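PDB 6LZH: GrgF from Penicillium sp. sh18, which acts as a polyketide transferase in gregatin A biosynthesis, an alpha/beta-hydrolase-fold enzyme linked to Claisen condensation that probably helps to fuse two polyketide chains. Local coordinates for residues A[241-246]-A[267-272]; A[15-20]-A[84-89]; A[96-99]-A[103-106]; A[151-156]-A[210-215]; A[258-263]-A[289-294]. One frame throughout, in Å; residues are numbered along the deposited sequence.

Interaction 1: residues A[241-246]-A[267-272]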
# COMPACT_ATOMS: atom_id res chain seq x y z
N VAL A 241 22.56 -14.85 1.45
CA VAL A 241 21.80 -15.62 0.48
C VAL A 241 20.33 -15.71 0.84
O VAL A 241 19.53 -16.19 0.02
CB VAL A 241 22.42 -17.03 0.31
CG1 VAL A 241 23.80 -16.91 -0.32
CG2 VAL A 241 22.52 -17.75 1.65
N SER A 242 19.93 -15.24 2.02
CA SER A 242 18.54 -15.20 2.48
C SER A 242 17.84 -13.92 2.01
O SER A 242 16.75 -13.99 1.43
CB SER A 242 18.49 -15.31 4.00
OG SER A 242 19.12 -16.51 4.43
N CYS A 243 18.43 -12.76 2.29
CA CYS A 243 18.06 -11.48 1.70
C CYS A 243 19.18 -11.15 0.74
O CYS A 243 20.17 -10.51 1.14
CB CYS A 243 17.94 -10.37 2.76
SG CYS A 243 16.57 -10.47 3.87
N PRO A 244 19.09 -11.55 -0.56
CA PRO A 244 20.23 -11.44 -1.48
C PRO A 244 21.00 -10.13 -1.38
O PRO A 244 20.43 -9.04 -1.48
CB PRO A 244 19.57 -11.60 -2.85
CG PRO A 244 18.42 -12.55 -2.58
CD PRO A 244 17.91 -12.18 -1.19
N THR A 245 22.31 -10.23 -1.15
CA THR A 245 23.17 -9.05 -1.15
C THR A 245 22.94 -8.19 -2.39
O THR A 245 22.93 -6.95 -2.31
CB THR A 245 24.64 -9.49 -1.05
OG1 THR A 245 24.84 -10.21 0.18
CG2 THR A 245 25.60 -8.29 -1.10
N GLU A 246 22.72 -8.82 -3.56
CA GLU A 246 22.47 -8.04 -4.76
C GLU A 246 21.22 -7.18 -4.61
O GLU A 246 21.21 -6.02 -5.03
CB GLU A 246 22.32 -8.94 -5.98
CG GLU A 246 23.62 -9.51 -6.49
CD GLU A 246 23.36 -10.57 -7.54
OE1 GLU A 246 22.52 -11.46 -7.28
OE2 GLU A 246 23.96 -10.50 -8.63
N LYS A 267 30.17 -12.48 5.90
CA LYS A 267 29.02 -12.81 6.72
C LYS A 267 27.77 -12.99 5.88
O LYS A 267 27.60 -12.32 4.85
CB LYS A 267 28.78 -11.74 7.79
CG LYS A 267 30.00 -11.45 8.67
CD LYS A 267 30.51 -12.72 9.34
CE LYS A 267 31.73 -12.42 10.20
NZ LYS A 267 32.22 -13.64 10.90
N GLY A 268 26.90 -13.89 6.34
CA GLY A 268 25.59 -14.09 5.77
C GLY A 268 24.53 -13.33 6.53
O GLY A 268 24.82 -12.40 7.29
N HIS A 269 23.27 -13.76 6.35
CA HIS A 269 22.13 -12.98 6.80
C HIS A 269 22.08 -12.85 8.31
O HIS A 269 21.63 -11.83 8.84
CB HIS A 269 20.82 -13.61 6.33
CG HIS A 269 19.63 -12.74 6.57
ND1 HIS A 269 19.51 -11.47 6.04
CD2 HIS A 269 18.50 -12.95 7.30
CE1 HIS A 269 18.37 -10.94 6.44
NE2 HIS A 269 17.73 -11.82 7.19
N LEU A 270 22.51 -13.89 9.02
CA LEU A 270 22.41 -13.98 10.46
C LEU A 270 23.75 -14.20 11.15
O LEU A 270 23.94 -13.70 12.26
CB LEU A 270 21.50 -15.15 10.84
CG LEU A 270 20.55 -14.98 12.02
CD1 LEU A 270 19.54 -13.93 11.64
CD2 LEU A 270 19.88 -16.32 12.32
N ASP A 271 24.66 -14.95 10.53
CA ASP A 271 25.86 -15.39 11.23
C ASP A 271 26.80 -14.26 11.59
O ASP A 271 27.78 -14.49 12.32
CB ASP A 271 26.59 -16.47 10.41
CG ASP A 271 26.92 -16.03 9.00
OD1 ASP A 271 27.40 -14.89 8.81
OD2 ASP A 271 26.73 -16.86 8.07
N TRP A 272 26.52 -13.03 11.15
CA TRP A 272 27.31 -11.92 11.66
C TRP A 272 27.14 -11.75 13.17
O TRP A 272 27.98 -11.10 13.81
CB TRP A 272 26.93 -10.62 10.93
CG TRP A 272 25.50 -10.26 11.05
CD1 TRP A 272 24.50 -10.57 10.17
CD2 TRP A 272 24.88 -9.54 12.12
NE1 TRP A 272 23.30 -10.09 10.64
CE2 TRP A 272 23.51 -9.45 11.83
CE3 TRP A 272 25.36 -8.96 13.30
CZ2 TRP A 272 22.60 -8.80 12.68
CZ3 TRP A 272 24.45 -8.31 14.14
CH2 TRP A 272 23.10 -8.24 13.82
O HOH W 1 22.86 -15.72 4.31

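Interaction 2: residues A[15-20]-A[84-89]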
# COMPACT_ATOMS: atom_id res chain seq x y z
N THR A 15 -1.80 3.46 17.97
CA THR A 15 -1.61 3.81 16.57
C THR A 15 -2.78 4.63 16.05
O THR A 15 -3.87 4.64 16.63
CB THR A 15 -1.46 2.55 15.70
OG1 THR A 15 -2.69 1.82 15.72
CG2 THR A 15 -0.34 1.65 16.24
N LEU A 16 -2.55 5.30 14.91
CA LEU A 16 -3.63 6.09 14.32
C LEU A 16 -4.86 5.23 14.05
O LEU A 16 -5.99 5.70 14.22
CB LEU A 16 -3.14 6.76 13.03
CG LEU A 16 -4.09 7.70 12.27
CD1 LEU A 16 -4.56 8.87 13.14
CD2 LEU A 16 -3.41 8.21 11.03
N ASP A 17 -4.67 3.96 13.68
CA ASP A 17 -5.82 3.11 13.41
C ASP A 17 -6.30 2.35 14.65
O ASP A 17 -7.00 1.34 14.51
CB ASP A 17 -5.54 2.15 12.25
CG ASP A 17 -4.12 1.60 12.23
OD1 ASP A 17 -3.37 1.77 13.21
OD2 ASP A 17 -3.75 0.98 11.21
N GLY A 18 -5.97 2.83 15.85
CA GLY A 18 -6.62 2.37 17.06
C GLY A 18 -6.04 1.16 17.75
O GLY A 18 -6.68 0.62 18.66
N LEU A 19 -4.86 0.70 17.36
CA LEU A 19 -4.26 -0.47 17.99
C LEU A 19 -3.32 -0.05 19.12
O LEU A 19 -2.70 1.01 19.07
CB LEU A 19 -3.45 -1.27 16.97
CG LEU A 19 -4.22 -1.66 15.71
CD1 LEU A 19 -3.25 -2.08 14.66
CD2 LEU A 19 -5.17 -2.78 16.05
N THR A 20 -3.20 -0.93 20.12
CA THR A 20 -2.14 -0.82 21.12
C THR A 20 -0.97 -1.70 20.70
O THR A 20 -1.13 -2.91 20.52
CB THR A 20 -2.63 -1.26 22.50
OG1 THR A 20 -3.70 -0.41 22.94
CG2 THR A 20 -1.50 -1.16 23.50
N ALA A 84 3.75 -4.03 5.28
CA ALA A 84 4.86 -3.08 5.37
C ALA A 84 4.36 -1.65 5.43
O ALA A 84 4.84 -0.85 6.24
CB ALA A 84 5.81 -3.25 4.19
N ARG A 85 3.39 -1.30 4.56
CA ARG A 85 2.88 0.07 4.58
C ARG A 85 2.33 0.43 5.95
O ARG A 85 2.65 1.50 6.49
CB ARG A 85 1.78 0.23 3.52
CG ARG A 85 1.31 1.66 3.45
CD ARG A 85 0.15 1.77 2.45
NE ARG A 85 -1.12 1.52 3.12
CZ ARG A 85 -2.31 1.65 2.53
NH1 ARG A 85 -2.37 2.03 1.26
NH2 ARG A 85 -3.42 1.41 3.21
N GLN A 86 1.51 -0.44 6.54
CA GLN A 86 0.95 -0.13 7.85
C GLN A 86 2.04 -0.06 8.91
O GLN A 86 1.97 0.75 9.84
CB GLN A 86 -0.08 -1.20 8.25
CG GLN A 86 -0.69 -0.93 9.63
CD GLN A 86 -1.54 -2.08 10.16
OE1 GLN A 86 -1.20 -3.25 9.99
NE2 GLN A 86 -2.64 -1.75 10.82
N GLN A 87 3.04 -0.94 8.80
CA GLN A 87 4.09 -0.99 9.81
C GLN A 87 4.95 0.27 9.75
O GLN A 87 5.36 0.81 10.79
CB GLN A 87 4.95 -2.26 9.65
CG GLN A 87 5.82 -2.57 10.88
CD GLN A 87 6.50 -3.94 10.84
OE1 GLN A 87 5.97 -4.93 10.29
NE2 GLN A 87 7.69 -4.00 11.45
N ALA A 88 5.20 0.77 8.54
CA ALA A 88 5.88 2.05 8.41
C ALA A 88 5.05 3.16 9.02
O ALA A 88 5.58 4.04 9.70
CB ALA A 88 6.16 2.36 6.93
N GLU A 89 3.73 3.15 8.75
CA GLU A 89 2.85 4.14 9.36
C GLU A 89 2.96 4.08 10.88
O GLU A 89 2.99 5.12 11.55
CB GLU A 89 1.41 3.89 8.94
CG GLU A 89 1.05 4.44 7.58
CD GLU A 89 -0.42 4.22 7.29
OE1 GLU A 89 -1.28 4.90 7.90
OE2 GLU A 89 -0.71 3.33 6.49

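Interaction 3: residues A[96-99]-A[103-106]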
# COMPACT_ATOMS: atom_id res chain seq x y z
N THR A 96 5.98 9.87 17.12
CA THR A 96 5.09 10.80 17.83
C THR A 96 5.09 10.52 19.32
O THR A 96 5.25 11.44 20.14
CB THR A 96 3.67 10.67 17.27
OG1 THR A 96 3.67 11.06 15.90
CG2 THR A 96 2.68 11.53 18.07
N TRP A 97 4.89 9.26 19.70
CA TRP A 97 4.94 8.86 21.10
C TRP A 97 6.29 9.19 21.73
O TRP A 97 6.36 9.78 22.82
CB TRP A 97 4.67 7.35 21.20
CG TRP A 97 4.73 6.79 22.56
CD1 TRP A 97 3.75 6.83 23.51
CD2 TRP A 97 5.82 6.06 23.14
NE1 TRP A 97 4.18 6.18 24.66
CE2 TRP A 97 5.44 5.70 24.45
CE3 TRP A 97 7.08 5.68 22.67
CZ2 TRP A 97 6.28 4.98 25.30
CZ3 TRP A 97 7.92 4.96 23.51
CH2 TRP A 97 7.51 4.62 24.81
N PHE A 98 7.38 8.81 21.06
CA PHE A 98 8.70 8.89 21.68
C PHE A 98 9.10 10.33 21.98
O PHE A 98 9.75 10.59 23.00
CB PHE A 98 9.76 8.24 20.76
CG PHE A 98 10.89 7.64 21.52
CD1 PHE A 98 10.92 7.79 22.89
CD2 PHE A 98 11.88 6.90 20.90
CE1 PHE A 98 11.92 7.24 23.64
CE2 PHE A 98 12.91 6.33 21.67
CZ PHE A 98 12.91 6.52 23.04
N LYS A 99 8.68 11.26 21.11
CA LYS A 99 9.02 12.66 21.29
C LYS A 99 8.56 13.21 22.64
O LYS A 99 9.14 14.18 23.15
CB LYS A 99 8.40 13.47 20.16
CG LYS A 99 9.27 13.57 18.92
CD LYS A 99 8.48 14.01 17.71
CE LYS A 99 7.65 15.24 17.99
NZ LYS A 99 7.36 15.98 16.73
N LEU A 103 13.56 12.14 28.21
CA LEU A 103 14.90 11.65 27.94
C LEU A 103 15.26 11.73 26.46
O LEU A 103 16.42 11.49 26.10
CB LEU A 103 15.05 10.19 28.41
CG LEU A 103 15.35 9.94 29.89
CD1 LEU A 103 15.39 8.45 30.18
CD2 LEU A 103 16.64 10.61 30.34
N VAL A 104 14.31 12.05 25.59
CA VAL A 104 14.50 11.97 24.14
C VAL A 104 14.59 13.38 23.57
O VAL A 104 13.63 14.15 23.64
CB VAL A 104 13.38 11.18 23.47
CG1 VAL A 104 13.57 11.18 21.95
CG2 VAL A 104 13.34 9.77 24.00
N ASN A 105 15.76 13.70 23.02
CA ASN A 105 15.93 14.89 22.19
C ASN A 105 15.22 14.68 20.86
O ASN A 105 15.61 13.81 20.08
CB ASN A 105 17.42 15.14 21.98
CG ASN A 105 17.71 16.37 21.15
OD1 ASN A 105 16.92 16.78 20.29
ND2 ASN A 105 18.87 16.97 21.37
N GLU A 106 14.20 15.50 20.58
CA GLU A 106 13.36 15.21 19.43
C GLU A 106 14.08 15.46 18.11
O GLU A 106 13.54 15.08 17.06
CB GLU A 106 12.07 16.03 19.48
CG GLU A 106 12.29 17.52 19.50
CD GLU A 106 11.00 18.29 19.37
OE1 GLU A 106 11.04 19.45 18.89
OE2 GLU A 106 9.94 17.73 19.72

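Interaction 4: residues A[151-156]-A[210-215]. With NA (sodium ion), chain D.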
# COMPACT_ATOMS: atom_id res chain seq x y z
N GLN A 151 0.32 -16.90 -8.87
CA GLN A 151 -1.10 -17.13 -9.14
C GLN A 151 -1.78 -17.95 -8.05
O GLN A 151 -2.86 -17.54 -7.59
CB GLN A 151 -1.26 -17.80 -10.51
CG GLN A 151 -0.61 -17.03 -11.65
CD GLN A 151 0.79 -17.53 -11.99
OE1 GLN A 151 1.70 -17.49 -11.16
NE2 GLN A 151 0.96 -18.02 -13.22
N PRO A 152 -1.23 -19.08 -7.60
CA PRO A 152 -1.92 -19.82 -6.53
C PRO A 152 -2.12 -19.00 -5.27
O PRO A 152 -3.21 -19.03 -4.70
CB PRO A 152 -1.00 -21.03 -6.29
CG PRO A 152 -0.24 -21.18 -7.55
CD PRO A 152 -0.01 -19.78 -8.02
N ILE A 153 -1.11 -18.24 -4.83
CA ILE A 153 -1.29 -17.54 -3.56
C ILE A 153 -2.29 -16.40 -3.71
O ILE A 153 -3.06 -16.12 -2.79
CB ILE A 153 0.07 -17.06 -3.01
CG1 ILE A 153 1.01 -18.25 -2.80
CG2 ILE A 153 -0.11 -16.37 -1.66
CD1 ILE A 153 2.39 -17.84 -2.36
N LEU A 154 -2.33 -15.75 -4.87
CA LEU A 154 -3.34 -14.72 -5.09
C LEU A 154 -4.75 -15.32 -5.08
O LEU A 154 -5.68 -14.73 -4.52
CB LEU A 154 -3.07 -13.98 -6.41
CG LEU A 154 -1.92 -12.97 -6.37
CD1 LEU A 154 -1.68 -12.35 -7.76
CD2 LEU A 154 -2.22 -11.87 -5.34
N GLU A 155 -4.92 -16.52 -5.65
CA GLU A 155 -6.22 -17.18 -5.60
C GLU A 155 -6.60 -17.52 -4.16
O GLU A 155 -7.75 -17.34 -3.75
CB GLU A 155 -6.20 -18.45 -6.46
CG GLU A 155 -7.56 -19.03 -6.81
CD GLU A 155 -8.23 -19.72 -5.63
OE1 GLU A 155 -7.56 -20.47 -4.88
OE2 GLU A 155 -9.44 -19.51 -5.45
N LEU A 156 -5.63 -18.01 -3.37
CA LEU A 156 -5.87 -18.25 -1.95
C LEU A 156 -6.26 -16.97 -1.22
O LEU A 156 -7.10 -16.99 -0.32
CB LEU A 156 -4.62 -18.84 -1.29
CG LEU A 156 -4.19 -20.22 -1.81
CD1 LEU A 156 -2.98 -20.74 -1.07
CD2 LEU A 156 -5.37 -21.21 -1.71
N GLN A 210 -2.73 -13.22 3.21
CA GLN A 210 -2.84 -11.83 2.80
C GLN A 210 -1.49 -11.14 2.81
O GLN A 210 -1.32 -10.11 2.13
CB GLN A 210 -3.83 -11.08 3.72
CG GLN A 210 -5.25 -11.66 3.68
CD GLN A 210 -5.85 -11.59 2.28
OE1 GLN A 210 -5.56 -10.65 1.50
NE2 GLN A 210 -6.67 -12.57 1.94
N THR A 211 -0.53 -11.67 3.58
CA THR A 211 0.80 -11.09 3.59
C THR A 211 1.37 -11.00 2.17
O THR A 211 1.92 -9.97 1.78
CB THR A 211 1.73 -11.92 4.48
OG1 THR A 211 1.29 -11.82 5.85
CG2 THR A 211 3.17 -11.43 4.36
N TYR A 212 1.21 -12.06 1.38
CA TYR A 212 1.75 -12.06 0.02
C TYR A 212 0.99 -11.09 -0.88
O TYR A 212 1.60 -10.40 -1.71
CB TYR A 212 1.72 -13.48 -0.56
CG TYR A 212 2.43 -13.58 -1.91
CD1 TYR A 212 3.80 -13.79 -1.99
CD2 TYR A 212 1.72 -13.43 -3.10
CE1 TYR A 212 4.45 -13.86 -3.22
CE2 TYR A 212 2.36 -13.50 -4.33
CZ TYR A 212 3.73 -13.71 -4.39
OH TYR A 212 4.37 -13.78 -5.61
N TYR A 213 -0.34 -11.03 -0.74
CA TYR A 213 -1.15 -10.05 -1.47
C TYR A 213 -0.65 -8.62 -1.25
O TYR A 213 -0.43 -7.87 -2.21
CB TYR A 213 -2.62 -10.17 -1.04
CG TYR A 213 -3.55 -9.13 -1.67
CD1 TYR A 213 -3.70 -7.85 -1.13
CD2 TYR A 213 -4.28 -9.43 -2.82
CE1 TYR A 213 -4.54 -6.91 -1.71
CE2 TYR A 213 -5.13 -8.49 -3.41
CZ TYR A 213 -5.26 -7.23 -2.85
OH TYR A 213 -6.11 -6.31 -3.42
N LYS A 214 -0.48 -8.22 0.01
CA LYS A 214 -0.06 -6.84 0.26
C LYS A 214 1.37 -6.57 -0.21
O LYS A 214 1.68 -5.44 -0.63
CB LYS A 214 -0.20 -6.52 1.74
CG LYS A 214 -1.64 -6.34 2.18
CD LYS A 214 -1.73 -5.77 3.59
CE LYS A 214 -3.16 -5.78 4.12
NZ LYS A 214 -3.58 -7.15 4.59
N SER A 215 2.26 -7.57 -0.16
CA SER A 215 3.63 -7.30 -0.60
C SER A 215 3.72 -7.07 -2.10
O SER A 215 4.62 -6.36 -2.54
CB SER A 215 4.58 -8.42 -0.16
OG SER A 215 4.20 -9.68 -0.68
NA NA D . 6.94 -6.27 -2.83
O HOH W 2 6.39 -5.80 -5.13
O HOH W 3 9.28 -6.36 -3.94
O HOH W 4 8.03 -6.61 -0.64

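Interaction 5: residues A[258-263]-A[289-294]. With NA (sodium ion), chain C.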
# COMPACT_ATOMS: atom_id res chain seq x y z
N PRO A 258 22.46 12.01 1.39
CA PRO A 258 23.53 11.32 2.12
C PRO A 258 23.16 9.88 2.50
O PRO A 258 22.16 9.63 3.18
CB PRO A 258 23.73 12.20 3.36
CG PRO A 258 22.35 12.77 3.63
CD PRO A 258 21.67 12.90 2.27
N LYS A 259 23.99 8.94 2.07
CA LYS A 259 23.75 7.53 2.35
C LYS A 259 25.10 6.88 2.55
O LYS A 259 26.08 7.26 1.91
CB LYS A 259 22.98 6.83 1.23
CG LYS A 259 23.72 6.84 -0.10
CD LYS A 259 22.89 6.25 -1.23
CE LYS A 259 23.71 6.17 -2.52
NZ LYS A 259 22.93 5.50 -3.61
N GLU A 260 25.17 5.92 3.46
CA GLU A 260 26.43 5.26 3.77
C GLU A 260 26.24 3.76 3.84
O GLU A 260 25.24 3.28 4.39
CB GLU A 260 27.03 5.78 5.09
CG GLU A 260 27.29 7.29 5.08
CD GLU A 260 27.96 7.79 6.35
OE1 GLU A 260 28.52 6.96 7.10
OE2 GLU A 260 27.93 9.02 6.58
N LEU A 261 27.20 3.02 3.30
CA LEU A 261 27.13 1.57 3.19
C LEU A 261 28.24 0.93 4.00
O LEU A 261 29.41 1.30 3.87
CB LEU A 261 27.27 1.14 1.72
CG LEU A 261 27.30 -0.38 1.48
CD1 LEU A 261 25.96 -1.03 1.86
CD2 LEU A 261 27.64 -0.66 0.02
N ASP A 262 27.88 -0.07 4.81
CA ASP A 262 28.85 -0.96 5.44
C ASP A 262 28.60 -2.38 4.97
O ASP A 262 27.47 -2.87 5.07
CB ASP A 262 28.75 -0.89 6.97
CG ASP A 262 29.82 -1.72 7.66
OD1 ASP A 262 30.81 -2.06 6.97
OD2 ASP A 262 29.67 -2.01 8.87
N ILE A 263 29.62 -3.02 4.41
CA ILE A 263 29.55 -4.43 4.03
C ILE A 263 30.14 -5.26 5.15
O ILE A 263 31.29 -5.03 5.56
CB ILE A 263 30.33 -4.69 2.72
CG1 ILE A 263 29.82 -3.80 1.59
CG2 ILE A 263 30.23 -6.18 2.34
CD1 ILE A 263 28.46 -4.20 1.07
N LYS A 289 26.42 9.32 15.66
CA LYS A 289 27.05 10.47 16.31
C LYS A 289 27.34 11.57 15.31
O LYS A 289 27.09 12.75 15.58
CB LYS A 289 28.34 10.04 17.02
CG LYS A 289 28.11 9.28 18.31
CD LYS A 289 29.43 8.81 18.95
CE LYS A 289 29.57 9.40 20.35
NZ LYS A 289 30.61 8.72 21.19
N ARG A 290 27.84 11.19 14.12
CA ARG A 290 28.17 12.19 13.11
C ARG A 290 26.93 12.91 12.59
O ARG A 290 26.97 14.13 12.39
CB ARG A 290 28.94 11.51 11.97
CG ARG A 290 30.34 11.04 12.36
CD ARG A 290 31.14 10.56 11.14
NE ARG A 290 30.81 9.18 10.77
CZ ARG A 290 29.99 8.85 9.77
NH1 ARG A 290 29.42 9.78 9.01
NH2 ARG A 290 29.76 7.58 9.52
N HIS A 291 25.83 12.20 12.38
CA HIS A 291 24.67 12.80 11.72
C HIS A 291 23.65 13.40 12.68
O HIS A 291 22.93 14.34 12.30
CB HIS A 291 23.99 11.77 10.81
CG HIS A 291 24.76 11.48 9.56
ND1 HIS A 291 24.81 12.37 8.50
CD2 HIS A 291 25.51 10.42 9.19
CE1 HIS A 291 25.57 11.87 7.55
NE2 HIS A 291 26.01 10.69 7.94
N MET A 292 23.52 12.86 13.88
CA MET A 292 22.62 13.44 14.89
C MET A 292 23.36 14.33 15.88
O MET A 292 22.71 14.91 16.77
CB MET A 292 21.88 12.32 15.64
CG MET A 292 21.12 11.36 14.72
SD MET A 292 19.69 10.53 15.51
CE MET A 292 20.52 9.57 16.79
N ALA A 293 24.69 14.44 15.77
CA ALA A 293 25.53 15.35 16.55
C ALA A 293 25.43 15.11 18.05
O ALA A 293 24.71 15.84 18.76
CB ALA A 293 25.19 16.81 16.23
N PHE A 294 26.14 14.10 18.56
CA PHE A 294 26.24 13.85 19.99
C PHE A 294 27.50 13.04 20.32
O PHE A 294 28.26 12.69 19.41
CB PHE A 294 24.99 13.13 20.51
CG PHE A 294 24.83 11.70 20.01
CD1 PHE A 294 24.11 11.45 18.85
CD2 PHE A 294 25.36 10.63 20.71
CE1 PHE A 294 23.94 10.13 18.38
CE2 PHE A 294 25.20 9.33 20.27
CZ PHE A 294 24.48 9.08 19.09
NA NA C . 32.70 -3.59 6.89
O HOH W 5 31.96 -3.68 9.25
O HOH W 6 33.50 -6.11 7.70

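Interaction 1: residues A[241-246]-A[267-272]
His269 lies along Ser242 and Cys243. Its CB rests 3.7 Å from Ser242 CB, His269 CG lies 3.8 Å from Ser242 CB, and His269 CD2 stays near Ser242 CB at 4.1 Å. Since CG is anti to the backbone N (chi1 -171°), the imidazole runs on past the serine to the cysteine. ND1 passes Cys243 CB and SG and is hydrogen-bonded to Asp240 OD2; the other oxygen of that carboxylate, OD1, takes the backbone N of Cys243, linking the turn before helix 245-254 to the histidine. CE1 makes the closest approach, 3.2 Å from Cys243 SG, an oblique sulfur-aromatic contact with the sulfur 46° off the ring normal. NE2 stands 3.8 Å from Cys243 SG, and the side chain also touches Cys115. Cys115, His269 and Asp240 are the probable catalytic triad, with histidine and acid on loops that follow strands 259-264 and 232-237 of the alpha/beta hydrolase fold. With an alanine at His269, Asp240 OD2 would probably lose its imidazole mate and a gap would open beside Cys243 SG. Water 1 bridges the two backbones, accepting from Val241 N at 3.0 Å and from His269 N at 2.9 Å.

Interaction 2: residues A[15-20]-A[84-89]
A type I beta turn from Thr15 to Gly18 holds Asp17 over Gln86 of helix 84-99, with Asp17 CA and Gln86 CA 9.3 Å apart. The extended Gln86 side chain covers about half of that distance: a chi1 of 180° sends CG away from the backbone N, and NE2 gives a nearly straight hydrogen bond to Asp17 OD2 of 3.0 Å. The oxygen lies in the plane of the amide, yet the donor reaches it from above the carboxylate, and the two flat groups stand almost perpendicular, 81° apart. Gln86 OE1 accepts from Arg69 NE, and engagement of both ends probably fixes how the amide is turned. Beside this bond Leu19 CD1 packs 3.9 Å from Gln86 NE2, the two side chains crossing at about a right angle. The turn closes the beta hairpin of strands 9-14 and 20-26 at one margin of the main sheet, where Thr15 N bonds Leu19 O. Within it Thr15 OG1 donates to Asp17 OD1 at 2.6 Å and accepts from Leu19 N at 2.9 Å, while His90 NE2 is a second partner of Asp17 OD1. On the same helix Arg85 and Glu89 form salt bridges with Asp83 and Arg161 of the second subunit.

Interaction 3: residues A[96-99]-A[103-106]
Lys99 NZ and Glu106 OE2 stand 4.3 Å apart, near enough for their opposite charges to attract but too far for a salt bridge. A kink near the end of the lysine chain (chi3 50°) leaves Lys99 CE 3.8 Å from Glu106 OE2. Closer to the backbones the pair is apolar: Lys99 CG touches Glu106 CB at 3.8 Å, Lys99 CA and Glu106 CA being 5.4 Å apart. On the buried side Val104 CB lies over one face of the Phe98 ring, the side chains meeting at about a right angle; the ring-to-methyl spacing is doubtful. Val104 CB lies 3.7 Å from Phe98 O. The contact closes the end of a beta-alpha-beta crossover, in which helix 84-99 leads from strand 62-66 to strand 108-114 across strand 32-38. Phe98 drops from the helix onto Ala34, Ile36 and Leu64, and Val104 meets Ala34 and Ile109. Replacing Phe98 by an alanine would probably open a gap between the helix end and these sheet residues, with Val104 losing its aromatic neighbour. No hydrogen bond joins the segments, so cohesion is mainly apolar, from Phe98, Val104 and the aliphatic parts of Lys99 and Glu106, with a probably weak electrostatic pull at the surface.

Interaction 4: residues A[151-156]-A[210-215]
Ile153 packs on Tyr212 in the apolar contact between the two helices: the CG2 branch of Ile153 reaches Tyr212 CB at 3.6 Å and Tyr212 CD2 at 3.8 Å, while CD1 hangs over one ring face, displaced from the ring centre. A chi1 of -173° carries the tyrosine ring to the isoleucine and a chi2 of 86° turns its face; the side chains cross at about a right angle. The second pair is looser, Leu154 CD2 lying 4.1 Å from Tyr213 CD2, although the backbones come nearer here, with 6.3 Å between Leu154 CA and Tyr213 CA.

Hydrogen bonds hold the far ends of the rings rather than the interface. Tyr212 OH is bonded to Thr144 O, and Tyr213 OH to His92 NE2 of the second subunit, whose Phe127 also meets the Tyr213 ring. In the last turn Ser215 OG donates to Tyr212 O at 2.9 Å, tilted 32° from the carbonyl plane.

Metal coordination comes last: Ser215 O binds a sodium ion at 2.3 Å, with Trp218 O and waters 2, 3 and 4 as the other ligands.

Helices 150-165 and 209-216 both belong to the insertion between strands 133-137 and 232-237, the place where alpha/beta hydrolases commonly carry a helical lid; here it also faces the dimer partner.

Interaction 5: residues A[258-263]-A[289-294]
Three N-H groups converge on the carboxylate of Glu260. Arg290 grips it end-on, NH2 donating to Glu260 OE1 at 2.8 Å and NH1 to Glu260 OE2 at 3.0 Å, each oxygen using its syn lone pair. The guanidinium and carboxylate planes are only 12° apart, the flat geometry of a bidentate salt bridge. His291 adds a third bond, almost straight, from NE2 to Glu260 OE2 at 2.9 Å. The oxygen lies in the imidazole plane at its edge, but the donor comes from above the carboxylate, 48° out of its plane, and the ring is steeply inclined to it; OE2 thus serves two donors.

Glu260 reaches the helix with CG anti to the carbonyl carbon (chi1 -59°) and the chain extended. Behind Arg290, Asp286 makes a salt bridge to NE, so the guanidinium is held by acids at two edges; Phe287 meets the His291 ring. Glu260 itself sits on strand 259-264, an edge strand of the main sheet, and its own backbone bonds to Ala232 and Met234 hold it in place. Farther along the strand Asp262 OD1 and Ile263 O bind one sodium ion, each at 2.4 Å, with waters 5 and 6 as further ligands.

A carboxylate so surrounded is probably ionised and may favour a protonated His291, tying the end of helix 277-292 to the edge strand by charge at the surface.

Overall arrangement
Interactions 1 and 4 are buried, interactions 2 and 5 lie at the surface, and interaction 3 is partly buried. Chemistry follows place: interaction 4 packs apolar groups, interaction 1 sets sulfur and imidazole together at the probable active site, interaction 3 joins a buried apolar pair to a loose charge pair at the surface, and interactions 2 and 5 rely on carboxylates bonded to side-chain N-H groups. Helix 84-99 serves both interaction 2, near its start, and interaction 3, at its end. Interactions 1 and 5 alternate along the chain through helix 245-254 and strand 259-264. The second subunit touches interactions 2 and 4 and one residue of interaction 3. Sodium ions bind beside interactions 4 and 5.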